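Local coordinates for protein NADPH-dependent aldehyde reductase YqhD (Escherichia coli, PDB 4QGS) that reduces a broad range of short-chain aldehydes to primary alcohols with NADPH, using one catalytic zinc ion per subunit, at residues A[288-291]-A[292-296]. Residues are numbered along the deposited sequence; the frame is centred on the assembly and turned at random.
With ZN (zinc ion), chain B.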
# COMPACT_ATOMS: atom_id res chain seq x y z
N HIS A 288 -11.71 -15.24 -3.23
CA HIS A 288 -11.70 -16.07 -2.04
C HIS A 288 -11.62 -15.26 -0.74
O HIS A 288 -11.67 -15.85 0.33
CB HIS A 288 -10.53 -17.07 -2.08
CG HIS A 288 -10.59 -18.02 -3.24
ND1 HIS A 288 -11.63 -18.91 -3.42
CD2 HIS A 288 -9.74 -18.22 -4.28
CE1 HIS A 288 -11.43 -19.60 -4.53
NE2 HIS A 288 -10.29 -19.21 -5.06
N GLY A 289 -11.48 -13.94 -0.83
CA GLY A 289 -11.50 -13.10 0.37
C GLY A 289 -10.25 -13.11 1.24
O GLY A 289 -10.27 -12.64 2.38
N LEU A 290 -9.15 -13.64 0.72
CA LEU A 290 -7.90 -13.67 1.46
C LEU A 290 -7.39 -12.24 1.68
O LEU A 290 -7.65 -11.38 0.86
CB LEU A 290 -6.83 -14.48 0.72
CG LEU A 290 -7.12 -15.96 0.41
CD1 LEU A 290 -5.85 -16.63 -0.10
CD2 LEU A 290 -7.67 -16.71 1.60
N ASP A 291 -6.71 -12.00 2.80
CA ASP A 291 -6.06 -10.70 3.04
C ASP A 291 -5.12 -10.38 1.89
O ASP A 291 -4.48 -11.28 1.36
CB ASP A 291 -5.25 -10.67 4.35
CG ASP A 291 -6.11 -10.81 5.58
OD1 ASP A 291 -7.35 -10.69 5.48
OD2 ASP A 291 -5.53 -11.02 6.67
N HIS A 292 -5.01 -9.10 1.53
CA HIS A 292 -4.06 -8.66 0.50
C HIS A 292 -2.69 -9.31 0.67
O HIS A 292 -2.17 -9.95 -0.25
CB HIS A 292 -3.93 -7.13 0.53
CG HIS A 292 -2.93 -6.57 -0.45
ND1 HIS A 292 -2.96 -6.85 -1.79
CD2 HIS A 292 -1.89 -5.71 -0.26
CE1 HIS A 292 -1.97 -6.20 -2.40
NE2 HIS A 292 -1.31 -5.51 -1.49
N ALA A 293 -2.11 -9.18 1.86
CA ALA A 293 -0.76 -9.67 2.09
C ALA A 293 -0.65 -11.19 2.02
O ALA A 293 0.39 -11.71 1.62
CB ALA A 293 -0.24 -9.18 3.44
N GLN A 294 -1.71 -11.89 2.41
CA GLN A 294 -1.72 -13.35 2.29
C GLN A 294 -1.60 -13.76 0.83
O GLN A 294 -0.86 -14.69 0.50
CB GLN A 294 -2.99 -13.95 2.91
CG GLN A 294 -3.08 -13.75 4.41
CD GLN A 294 -4.46 -14.10 4.97
OE1 GLN A 294 -5.45 -14.17 4.24
NE2 GLN A 294 -4.52 -14.32 6.28
N THR A 295 -2.29 -13.05 -0.05
CA THR A 295 -2.23 -13.42 -1.46
C THR A 295 -0.82 -13.18 -2.02
O THR A 295 -0.36 -13.91 -2.90
CB THR A 295 -3.25 -12.65 -2.32
OG1 THR A 295 -2.84 -11.28 -2.45
CG2 THR A 295 -4.66 -12.75 -1.68
N LEU A 296 -0.14 -12.16 -1.51
CA LEU A 296 1.23 -11.87 -1.96
C LEU A 296 2.22 -12.92 -1.48
O LEU A 296 3.14 -13.30 -2.21
CB LEU A 296 1.68 -10.47 -1.48
CG LEU A 296 0.77 -9.30 -1.84
CD1 LEU A 296 1.33 -7.97 -1.26
CD2 LEU A 296 0.53 -9.17 -3.33
ZN ZN B . 0.22 -4.10 -1.80
O HOH W 1 -2.59 -12.60 7.53
O HOH W 2 -1.04 -2.90 -2.97
O HOH W 3 -0.62 -2.65 -0.45
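Asp-291 and Gln-294 meet at the start of helix 292-306, where the chain turns in from helix 276-288. Backbone and side-chain hydrogen bonds set the turn: Gln-294 OE1 accepts Asp-291 N at 2.9 Å, the donor lying 47° out of the amide's carbonyl plane, while Thr-295 N reaches Asp-291 O at 3.1 Å and begins the helical pattern. Asp-291 sits at the N-cap but its side chain makes no capping bond; OD1 forms a salt bridge with Arg-197 and OD2 a hydrogen bond with Asn-201, both of helix 196-211. Gln-294 CG stands beside its own backbone N (chi1 -66°) and the chain beyond runs extended, which lays the amide over that carboxylate, planes 15° apart. Water 1 joins the two, accepting from Gln-294 NE2 at 2.9 Å and donating only weakly to Asp-291 OD2. With an alanine here instead of Gln-294, Asp-291 N would probably lose its side-chain acceptor, and the carboxylate its stacked amide. Nonpolar contact is small: Leu-290 CB rests on Thr-295 CG2 at 3.7 Å. Within the first turn, Thr-295 OG1 donates to a lone pair of His-292 O at 2.7 Å, and Leu-296 CD1 lies over one face of the His-292 ring, offset toward the rim. His-292 NE2 binds the zinc ion at 2.1 Å, together with Asp-205, His-209, His-278 and two waters; the turn's bonds probably help to position this catalytic-zinc ligand.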